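Local coordinates for protein L-lysine 6-monooxygenase involved in desferrioxamine biosynthesis (Erwinia amylovora CFBP1430, PDB 5O8P) that uses FAD and probably NADPH to hydroxylate an amino group of cadaverine in the biosynthesis of the siderophore desferrioxamine, at residues 194-199 with 334-339; 207-212 with 279-284; 222-227 with 297-302; 303-308 with 318-323. One frame throughout, in Å; residues are numbered along the deposited sequence.

Contact 1: residues 194-199 with 334-339; sequences SITVLG and EGLVMA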
# COMPACT_ATOMS: atom_id res chain seq x y z
N SER B 194 10.14 9.01 33.97
CA SER B 194 9.62 9.81 32.86
C SER B 194 10.73 10.13 31.86
O SER B 194 11.87 10.37 32.26
CB SER B 194 9.00 11.11 33.38
OG SER B 194 9.91 11.83 34.19
N ILE B 195 10.39 10.11 30.58
CA ILE B 195 11.31 10.46 29.49
C ILE B 195 10.61 11.49 28.63
O ILE B 195 9.41 11.38 28.40
CB ILE B 195 11.66 9.24 28.61
CG1 ILE B 195 12.23 8.10 29.46
CG2 ILE B 195 12.61 9.63 27.48
CD1 ILE B 195 12.36 6.79 28.71
N THR B 196 11.36 12.47 28.13
CA THR B 196 10.80 13.49 27.24
C THR B 196 11.68 13.66 26.02
O THR B 196 12.82 14.08 26.12
CB THR B 196 10.65 14.84 27.96
OG1 THR B 196 9.72 14.70 29.04
CG2 THR B 196 10.15 15.93 26.99
N VAL B 197 11.14 13.35 24.85
CA VAL B 197 11.82 13.64 23.60
C VAL B 197 11.50 15.08 23.19
O VAL B 197 10.35 15.45 23.05
CB VAL B 197 11.42 12.66 22.50
CG1 VAL B 197 12.15 12.98 21.21
CG2 VAL B 197 11.71 11.23 22.94
N LEU B 198 12.54 15.87 22.99
CA LEU B 198 12.41 17.27 22.65
C LEU B 198 12.96 17.44 21.22
O LEU B 198 14.11 17.12 20.96
CB LEU B 198 13.17 18.08 23.68
CG LEU B 198 12.68 19.51 23.89
CD1 LEU B 198 12.91 19.93 25.33
CD2 LEU B 198 13.38 20.47 22.93
N GLY B 199 12.12 17.91 20.29
CA GLY B 199 12.47 18.04 18.87
C GLY B 199 11.46 17.41 17.92
O GLY B 199 10.70 16.54 18.31
N GLU B 334 12.43 13.32 34.12
CA GLU B 334 13.69 12.80 34.65
C GLU B 334 14.66 12.67 33.50
O GLU B 334 15.71 13.31 33.49
CB GLU B 334 13.50 11.46 35.36
CG GLU B 334 12.63 11.56 36.60
CD GLU B 334 12.65 10.30 37.47
OE1 GLU B 334 13.20 9.26 37.02
OE2 GLU B 334 12.10 10.36 38.59
N GLY B 335 14.28 11.84 32.53
CA GLY B 335 15.06 11.62 31.31
C GLY B 335 14.70 12.66 30.27
O GLY B 335 13.54 13.08 30.18
N LEU B 336 15.68 13.09 29.50
CA LEU B 336 15.49 14.09 28.47
C LEU B 336 16.32 13.70 27.26
O LEU B 336 17.53 13.63 27.34
CB LEU B 336 15.92 15.45 29.01
CG LEU B 336 15.86 16.65 28.06
CD1 LEU B 336 14.45 16.82 27.54
CD2 LEU B 336 16.30 17.91 28.78
N VAL B 337 15.66 13.41 26.14
CA VAL B 337 16.34 13.14 24.89
C VAL B 337 16.24 14.39 24.04
O VAL B 337 15.16 14.80 23.66
CB VAL B 337 15.71 11.95 24.15
CG1 VAL B 337 16.33 11.79 22.77
CG2 VAL B 337 15.89 10.68 24.95
N MET B 338 17.39 15.00 23.77
CA MET B 338 17.46 16.21 22.96
C MET B 338 17.69 15.84 21.48
O MET B 338 18.82 15.71 21.02
CB MET B 338 18.58 17.09 23.52
CG MET B 338 18.45 18.55 23.17
SD MET B 338 17.27 19.39 24.24
CE MET B 338 18.20 19.47 25.77
N ALA B 339 16.60 15.64 20.75
CA ALA B 339 16.63 15.29 19.32
C ALA B 339 16.52 16.56 18.48
O ALA B 339 15.63 16.70 17.64
CB ALA B 339 15.52 14.31 18.99
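Ser-194 and Glu-334 start the pairing: with chi1 at 55° the Ser-194 OG sits between its own backbone N and carbonyl carbon, where it accepts the N-H of Glu-334, OG to N being 2.9 Å. The two strands then run parallel in register. Backbone bonds pass back and forth between them, from Gly-335 N to Ser-194 O at 2.8 Å, through Thr-196, Val-337 and Leu-198, to a last one from Ala-339 N to Leu-198 O.

Side chains alternate between the two faces. On one, Val-197 meets Val-337 CG2 to CB at 4.2 Å, and its other methyl, CG1, meets Ala-339 CB at the same distance. On the opposite face Leu-198 and Leu-336 touch through their CD1 methyls at 4.1 Å, the two side chains crossing obliquely, and Leu-198 CD2 lies 4.2 Å from Met-338 SD. Leu-336 CG is anti to its backbone N (chi1 178°), and chi2 near 58° then sets CD1, which lies 3.5 Å from Thr-196 O.

Further out, helix 202-213 covers the valine face through Ala-204, Ile-207 and Leu-211, while Leu-305 and Met-308 of strand 303-311 lie against the leucines. Thr-196 OG1 is hydrogen-bonded to Thr-333, and Glu-334 forms a salt bridge with Arg-193. Strand 194-198 leads through Gly-199, whose positive phi suits glycine, into a GxGxxA-like turn that contains Ser-200 and Ser-203, both NADP(+)-binding, consistent with the strand-turn-helix of a Rossmann-type dinucleotide-binding domain.

Contact 2: residues 207-212 with 279-284; sequences IYYDLL and INAIYD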
# COMPACT_ATOMS: atom_id res chain seq x y z
N ILE B 207 13.03 7.63 17.83
CA ILE B 207 13.26 7.43 19.25
C ILE B 207 11.94 7.31 19.98
O ILE B 207 11.76 6.37 20.74
CB ILE B 207 14.10 8.59 19.87
CG1 ILE B 207 15.55 8.44 19.42
CG2 ILE B 207 14.02 8.61 21.39
CD1 ILE B 207 16.43 9.62 19.75
N TYR B 208 11.01 8.24 19.74
CA TYR B 208 9.70 8.19 20.38
C TYR B 208 8.99 6.86 20.14
O TYR B 208 8.46 6.26 21.06
CB TYR B 208 8.80 9.35 19.95
CG TYR B 208 7.59 9.48 20.84
CD1 TYR B 208 6.41 8.80 20.56
CD2 TYR B 208 7.65 10.26 21.99
CE1 TYR B 208 5.30 8.92 21.37
CE2 TYR B 208 6.55 10.38 22.83
CZ TYR B 208 5.37 9.71 22.52
OH TYR B 208 4.29 9.84 23.36
N TYR B 209 9.02 6.39 18.90
CA TYR B 209 8.47 5.09 18.57
C TYR B 209 9.18 3.95 19.30
O TYR B 209 8.54 3.01 19.77
CB TYR B 209 8.52 4.87 17.05
CG TYR B 209 7.78 3.64 16.62
CD1 TYR B 209 6.40 3.66 16.45
CD2 TYR B 209 8.45 2.45 16.41
CE1 TYR B 209 5.71 2.52 16.07
CE2 TYR B 209 7.77 1.31 16.03
CZ TYR B 209 6.40 1.35 15.87
OH TYR B 209 5.74 0.23 15.48
N ASP B 210 10.51 4.04 19.38
CA ASP B 210 11.32 3.00 20.02
C ASP B 210 10.95 2.86 21.49
O ASP B 210 10.74 1.75 21.97
CB ASP B 210 12.82 3.34 19.89
CG ASP B 210 13.72 2.14 20.08
OD1 ASP B 210 13.60 1.18 19.30
OD2 ASP B 210 14.59 2.19 20.98
N LEU B 211 10.84 4.00 22.18
CA LEU B 211 10.48 4.04 23.59
C LEU B 211 9.03 3.66 23.83
O LEU B 211 8.73 2.96 24.80
CB LEU B 211 10.78 5.42 24.20
CG LEU B 211 12.26 5.82 24.24
CD1 LEU B 211 12.43 7.29 24.62
CD2 LEU B 211 13.03 4.93 25.19
N LEU B 212 8.13 4.11 22.95
CA LEU B 212 6.69 3.79 23.05
C LEU B 212 6.44 2.29 22.98
O LEU B 212 5.54 1.78 23.65
CB LEU B 212 5.90 4.50 21.94
CG LEU B 212 4.37 4.33 21.94
CD1 LEU B 212 3.76 4.76 23.27
CD2 LEU B 212 3.75 5.11 20.80
N ILE B 279 4.93 8.48 11.39
CA ILE B 279 3.90 9.25 12.09
C ILE B 279 2.66 8.38 12.30
O ILE B 279 2.16 8.27 13.41
CB ILE B 279 3.46 10.52 11.34
CG1 ILE B 279 4.56 11.56 11.35
CG2 ILE B 279 2.21 11.13 12.00
CD1 ILE B 279 4.43 12.60 10.27
N ASN B 280 2.18 7.77 11.23
CA ASN B 280 1.02 6.91 11.31
C ASN B 280 1.24 5.67 12.17
O ASN B 280 0.31 5.21 12.82
CB ASN B 280 0.59 6.47 9.92
CG ASN B 280 -0.00 7.60 9.10
OD1 ASN B 280 -0.33 8.68 9.62
ND2 ASN B 280 -0.17 7.35 7.82
N ALA B 281 2.45 5.11 12.15
CA ALA B 281 2.77 3.97 13.02
C ALA B 281 2.74 4.34 14.50
O ALA B 281 2.35 3.52 15.34
CB ALA B 281 4.10 3.38 12.65
N ILE B 282 3.17 5.57 14.80
CA ILE B 282 3.10 6.11 16.15
C ILE B 282 1.65 6.29 16.60
O ILE B 282 1.31 5.92 17.71
CB ILE B 282 3.86 7.46 16.27
CG1 ILE B 282 5.35 7.24 16.11
CG2 ILE B 282 3.59 8.15 17.60
CD1 ILE B 282 6.13 8.51 15.89
N TYR B 283 0.79 6.87 15.75
CA TYR B 283 -0.64 6.99 16.09
C TYR B 283 -1.25 5.62 16.31
O TYR B 283 -1.92 5.40 17.30
CB TYR B 283 -1.46 7.75 15.04
CG TYR B 283 -2.84 8.04 15.52
CD1 TYR B 283 -3.11 9.19 16.26
CD2 TYR B 283 -3.89 7.15 15.27
CE1 TYR B 283 -4.40 9.45 16.74
CE2 TYR B 283 -5.19 7.41 15.74
CZ TYR B 283 -5.44 8.57 16.48
OH TYR B 283 -6.69 8.87 16.99
N ASP B 284 -0.98 4.69 15.40
CA ASP B 284 -1.50 3.34 15.51
C ASP B 284 -1.02 2.62 16.77
O ASP B 284 -1.75 1.85 17.35
CB ASP B 284 -1.20 2.50 14.24
CG ASP B 284 -2.11 2.86 13.04
OD1 ASP B 284 -2.88 3.85 13.12
OD2 ASP B 284 -2.05 2.14 12.02
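Ile-282 is the residue that three side chains of 207-212 meet: Tyr-209 at its CG1, Tyr-208 at its CG2 and Leu-212 at its backbone O. The Ile-282 and Tyr-209 side chains slide past each other in opposite directions, CG1 touching the ring edge at CD1, 3.7 Å away and near the ring plane. The same ring edge continues to Ala-281: Tyr-209 CE1 is 3.6 Å from the backbone O of Ala-281, which lies in the plane of the ring, and 3.9 Å from its CB. Tyr-209 CG is anti to the backbone N (chi1 -171°), and chi2 of 82° sets the turn of the ring, whose CD1-CE1 edge meets the other helix.

Ile-282 CG2 meets Tyr-208 CD1 at 4.1 Å, those two side chains crossing at about a right angle. Leu-212, one turn on from Tyr-208, brings CD2 to 4.0 Å from Ile-282 O. The two helix segments run roughly parallel, 26° apart, with their axes 10.2 Å from each other.

On the sheet side, the Tyr-208 ring stacks on Trp-224. No hydrogen bond joins the two segments, which bury 218 Å² between them; their cohesion is therefore mainly dispersion between the two tyrosine rings and aliphatic groups, with a carbonyl oxygen at the edge of Tyr-209, while polar ends turn to other partners, such as Leu-222 O for the Tyr-208 hydroxyl and Lys-238 of a second subunit for Asp-284.

Contact 3: residues 222-227 with 297-302; sequences LNWITR and VNLFTH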
# COMPACT_ATOMS: atom_id res chain seq x y z
N LEU B 222 6.06 8.95 28.82
CA LEU B 222 6.76 9.21 27.58
C LEU B 222 6.19 10.45 26.91
O LEU B 222 5.09 10.43 26.35
CB LEU B 222 6.67 7.99 26.67
CG LEU B 222 7.45 8.09 25.36
CD1 LEU B 222 8.93 8.36 25.65
CD2 LEU B 222 7.28 6.81 24.55
N ASN B 223 6.95 11.54 26.97
CA ASN B 223 6.51 12.83 26.46
C ASN B 223 7.24 13.19 25.18
O ASN B 223 8.30 12.66 24.89
CB ASN B 223 6.72 13.88 27.53
CG ASN B 223 6.01 13.53 28.83
OD1 ASN B 223 4.90 13.01 28.80
ND2 ASN B 223 6.65 13.80 29.94
N TRP B 224 6.62 14.07 24.40
CA TRP B 224 7.20 14.59 23.17
C TRP B 224 6.80 16.04 23.05
O TRP B 224 5.63 16.36 22.95
CB TRP B 224 6.67 13.82 21.97
CG TRP B 224 7.42 14.01 20.67
CD1 TRP B 224 8.43 14.89 20.41
CD2 TRP B 224 7.17 13.31 19.45
NE1 TRP B 224 8.85 14.75 19.12
CE2 TRP B 224 8.09 13.80 18.50
CE3 TRP B 224 6.26 12.33 19.06
CZ2 TRP B 224 8.14 13.33 17.18
CZ3 TRP B 224 6.29 11.86 17.75
CH2 TRP B 224 7.23 12.36 16.83
N ILE B 225 7.79 16.93 23.07
CA ILE B 225 7.54 18.36 22.96
C ILE B 225 8.30 18.85 21.75
O ILE B 225 9.42 18.44 21.56
CB ILE B 225 8.02 19.10 24.22
CG1 ILE B 225 7.22 18.59 25.43
CG2 ILE B 225 7.90 20.62 24.04
CD1 ILE B 225 7.69 19.14 26.76
N THR B 226 7.67 19.69 20.94
CA THR B 226 8.33 20.25 19.74
C THR B 226 7.99 21.72 19.55
O THR B 226 6.91 22.16 19.92
CB THR B 226 7.98 19.45 18.46
OG1 THR B 226 8.52 20.13 17.33
CG2 THR B 226 6.46 19.29 18.28
N ARG B 227 8.94 22.47 18.98
CA ARG B 227 8.69 23.86 18.59
C ARG B 227 7.85 23.92 17.31
O ARG B 227 7.12 24.90 17.09
CB ARG B 227 10.01 24.63 18.37
CG ARG B 227 9.81 26.14 18.18
CD ARG B 227 10.68 26.73 17.07
NE ARG B 227 12.09 26.73 17.45
CZ ARG B 227 12.71 27.72 18.12
NH1 ARG B 227 12.06 28.83 18.49
NH2 ARG B 227 14.00 27.60 18.41
N VAL B 297 1.20 9.51 28.44
CA VAL B 297 1.94 10.25 27.41
C VAL B 297 1.42 11.67 27.28
O VAL B 297 0.27 11.95 27.56
CB VAL B 297 1.88 9.55 26.03
CG1 VAL B 297 2.34 8.10 26.13
CG2 VAL B 297 0.49 9.63 25.41
N ASN B 298 2.29 12.57 26.87
CA ASN B 298 1.92 13.94 26.58
C ASN B 298 2.66 14.35 25.33
O ASN B 298 3.80 13.95 25.12
CB ASN B 298 2.30 14.86 27.74
CG ASN B 298 1.66 14.43 29.03
OD1 ASN B 298 0.47 14.63 29.25
ND2 ASN B 298 2.45 13.79 29.89
N LEU B 299 1.99 15.11 24.47
CA LEU B 299 2.54 15.56 23.21
C LEU B 299 2.18 17.02 23.05
O LEU B 299 1.00 17.33 22.94
CB LEU B 299 1.99 14.73 22.05
CG LEU B 299 2.47 13.27 21.98
CD1 LEU B 299 1.74 12.35 22.94
CD2 LEU B 299 2.31 12.73 20.56
N PHE B 300 3.17 17.90 23.06
CA PHE B 300 2.95 19.33 22.85
C PHE B 300 3.56 19.81 21.54
O PHE B 300 4.52 19.23 21.04
CB PHE B 300 3.53 20.12 24.01
CG PHE B 300 2.82 19.88 25.31
CD1 PHE B 300 3.22 18.84 26.14
CD2 PHE B 300 1.76 20.68 25.69
CE1 PHE B 300 2.57 18.60 27.35
CE2 PHE B 300 1.11 20.45 26.90
CZ PHE B 300 1.53 19.41 27.73
N THR B 301 3.00 20.88 20.98
CA THR B 301 3.48 21.48 19.73
C THR B 301 3.62 22.97 19.94
O THR B 301 3.30 23.47 21.02
CB THR B 301 2.51 21.20 18.57
OG1 THR B 301 1.17 21.40 19.02
CG2 THR B 301 2.67 19.77 18.07
N HIS B 302 4.12 23.69 18.94
CA HIS B 302 4.32 25.14 19.01
C HIS B 302 5.19 25.62 20.19
O HIS B 302 5.21 26.81 20.49
CB HIS B 302 2.96 25.88 19.08
CG HIS B 302 2.17 25.79 17.81
ND1 HIS B 302 2.46 26.56 16.70
CD2 HIS B 302 1.08 25.06 17.48
CE1 HIS B 302 1.58 26.29 15.75
NE2 HIS B 302 0.74 25.38 16.19
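Asn-223 and Asn-298 adopt the same first torsion, CG anti to the carbonyl carbon and beside the backbone N (chi1 -56° and -57°), which lays the two side chains side by side, pointing the same way. Asn-298 ND2 donates to Asn-223 OD1 at 2.8 Å; the acceptor lies near the plane of the Asn-298 amide, whereas the donor stands 39° above the carbonyl plane of Asn-223. Asn-223 ND2 turns to Gln-221 OE1, with a weak bond to Thr-196 as well.

From here two parallel strands run in register. Trp-224 is bonded through its N to Asn-298 O and through its O to Phe-300 N, and a longer bond follows from Thr-226 N to Phe-300 O at 3.2 Å. Beside the asparagines, Ile-225 and Phe-300 lie alongside each other, CG1 to CD1 at 4.1 Å. On the opposite face Trp-224 CB packs on Leu-299 CG at 4.2 Å, and Trp-224 NE1 is hydrogen-bonded to Gly-199 O, at the end of the neighbouring strand. Where the strands end, the CG2 methyls of Thr-226 and Thr-301 meet at 3.8 Å.

Strand 297-300 is the last of the five in this chain, and a second subunit makes backbone hydrogen bonds to Leu-299. Thr-226 is followed by Arg-227, which binds NADP(+). Side-chain amides thus add a polar link to an otherwise backbone-bonded pair; the Trp-224/Leu-299 face is apolar, while the other joins the asparagine pair to Ile-225 and Phe-300.

Contact 4: residues 303-308 with 318-323; sequences SELTDM and LKLHQQ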
# COMPACT_ATOMS: atom_id res chain seq x y z
N SER B 303 5.92 24.71 20.83
CA SER B 303 6.51 24.98 22.15
C SER B 303 8.03 25.17 22.09
O SER B 303 8.78 24.22 21.88
CB SER B 303 6.17 23.84 23.10
OG SER B 303 4.82 23.95 23.51
N GLU B 304 8.46 26.42 22.27
CA GLU B 304 9.87 26.75 22.33
C GLU B 304 10.37 26.55 23.75
O GLU B 304 9.71 26.97 24.70
CB GLU B 304 10.11 28.21 21.93
CG GLU B 304 11.59 28.59 21.88
CD GLU B 304 11.82 30.08 21.85
OE1 GLU B 304 11.65 30.74 22.91
OE2 GLU B 304 12.20 30.60 20.77
N LEU B 305 11.54 25.92 23.88
CA LEU B 305 12.25 25.82 25.16
C LEU B 305 12.94 27.14 25.49
O LEU B 305 13.92 27.50 24.84
CB LEU B 305 13.28 24.69 25.07
CG LEU B 305 14.04 24.30 26.33
CD1 LEU B 305 13.12 23.57 27.29
CD2 LEU B 305 15.22 23.41 25.95
N THR B 306 12.42 27.87 26.48
CA THR B 306 13.01 29.15 26.90
C THR B 306 14.14 28.98 27.92
O THR B 306 15.17 29.66 27.84
CB THR B 306 11.96 30.12 27.49
OG1 THR B 306 11.13 29.43 28.44
CG2 THR B 306 11.08 30.70 26.40
N ASP B 307 13.94 28.08 28.88
CA ASP B 307 14.94 27.80 29.91
C ASP B 307 14.75 26.39 30.46
O ASP B 307 13.72 25.77 30.26
CB ASP B 307 14.83 28.85 31.04
CG ASP B 307 16.17 29.13 31.74
OD1 ASP B 307 17.23 29.13 31.07
OD2 ASP B 307 16.16 29.39 32.96
N MET B 308 15.78 25.88 31.14
CA MET B 308 15.68 24.63 31.87
C MET B 308 16.54 24.68 33.12
O MET B 308 17.41 25.55 33.27
CB MET B 308 16.07 23.42 31.01
CG MET B 308 17.49 23.40 30.46
SD MET B 308 17.68 22.13 29.19
CE MET B 308 17.78 20.69 30.24
N LEU B 318 11.49 21.92 32.55
CA LEU B 318 11.51 22.60 31.26
C LEU B 318 10.54 23.76 31.29
O LEU B 318 9.35 23.55 31.48
CB LEU B 318 11.09 21.64 30.15
CG LEU B 318 12.06 20.56 29.64
CD1 LEU B 318 13.18 20.20 30.60
CD2 LEU B 318 11.29 19.30 29.26
N LYS B 319 11.04 24.98 31.12
CA LYS B 319 10.18 26.14 30.87
C LYS B 319 9.99 26.25 29.36
O LYS B 319 10.96 26.26 28.60
CB LYS B 319 10.79 27.43 31.41
CG LYS B 319 10.88 27.46 32.93
CD LYS B 319 10.78 28.87 33.50
CE LYS B 319 10.82 28.83 35.01
NZ LYS B 319 10.57 30.16 35.62
N LEU B 320 8.72 26.30 28.95
CA LEU B 320 8.35 26.31 27.54
C LEU B 320 7.46 27.51 27.24
O LEU B 320 6.75 28.00 28.12
CB LEU B 320 7.61 25.02 27.20
CG LEU B 320 8.41 23.73 27.40
CD1 LEU B 320 7.49 22.55 27.60
CD2 LEU B 320 9.32 23.47 26.22
N HIS B 321 7.50 27.97 26.00
CA HIS B 321 6.63 29.04 25.54
C HIS B 321 5.88 28.56 24.30
O HIS B 321 6.50 28.21 23.29
CB HIS B 321 7.44 30.29 25.22
CG HIS B 321 6.60 31.49 24.98
ND1 HIS B 321 6.39 32.02 23.72
CD2 HIS B 321 5.88 32.26 25.83
CE1 HIS B 321 5.60 33.07 23.81
NE2 HIS B 321 5.28 33.24 25.08
N GLN B 322 4.56 28.53 24.40
CA GLN B 322 3.67 28.06 23.32
C GLN B 322 3.40 29.29 22.42
O GLN B 322 2.63 30.17 22.76
CB GLN B 322 2.45 27.34 23.96
CG GLN B 322 1.03 27.47 23.44
CD GLN B 322 0.79 26.94 22.06
OE1 GLN B 322 1.29 27.53 21.11
NE2 GLN B 322 -0.12 25.98 21.92
N GLN B 323 4.11 29.34 21.28
CA GLN B 323 4.25 30.57 20.47
C GLN B 323 2.97 31.01 19.79
O GLN B 323 2.76 32.20 19.58
CB GLN B 323 5.35 30.42 19.40
CG GLN B 323 6.78 30.38 19.94
CD GLN B 323 7.78 29.73 18.98
OE1 GLN B 323 7.52 28.67 18.40
NE2 GLN B 323 8.95 30.34 18.84
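A classic beta bulge shapes this hairpin of strands 303-311 and 315-322: Thr-306 and Asp-307 both face Lys-319. Thr-306 N donates to Lys-319 O at 3.0 Å, and Lys-319 N donates to Asp-307 O at 2.9 Å. The Thr-306 hydroxyl, turned between its own N and carbonyl carbon (chi1 47°), adds a weak bond from OG1 to the same Lys-319 O at 3.2 Å, so this carbonyl takes two donors from one residue. Thr-306 CG2 meets His-321 CB at 3.8 Å.

Before the bulge Glu-304 and His-321 are a hydrogen-bonded antiparallel pair: Glu-304 N to His-321 O and His-321 N to Glu-304 O are both 2.8 Å. The bulge shifts the register by one residue in a three-stranded antiparallel sheet completed by strand 327-333. On the face toward the parallel sheet, Leu-305 CD1 lies 3.9 Å from Leu-320 CD2 and touches Leu-318 CG; Leu-320 also packs on Ile-225. Leu-305 belongs to the NADP(+) site.

Past the strand end Gln-323 comes across Glu-304 at about a right angle, its NE2 3.9 Å from Glu-304 CB. Glu-304 OE2 makes a salt bridge with Arg-227 NH1, tying the hairpin to another NADP(+)-binding residue.

Contacts 1, 2 and 3 are buried; 1 and 3 belong to one parallel sheet, where strands 194-198 and 221-225 are neighbours, and rest on in-register backbone bonds, contact 3 adding an asparagine pair. Contact 2 lies against one face of that sheet, its helix 202-213 packing on Val-197, Val-337 and Leu-222, without a hydrogen bond across its segments. Contact 4 lies on the opposite face through Leu-305, Met-308 and Leu-318, is antiparallel and bulged, and is the most exposed. It follows contact 3 directly along the chain, and a probable hydrogen bond from Ser-303 N to Thr-226 O also links them. Contacts 2, 3 and, through Gln-322 alone, 4 border a second subunit; no other chain touches contact 1.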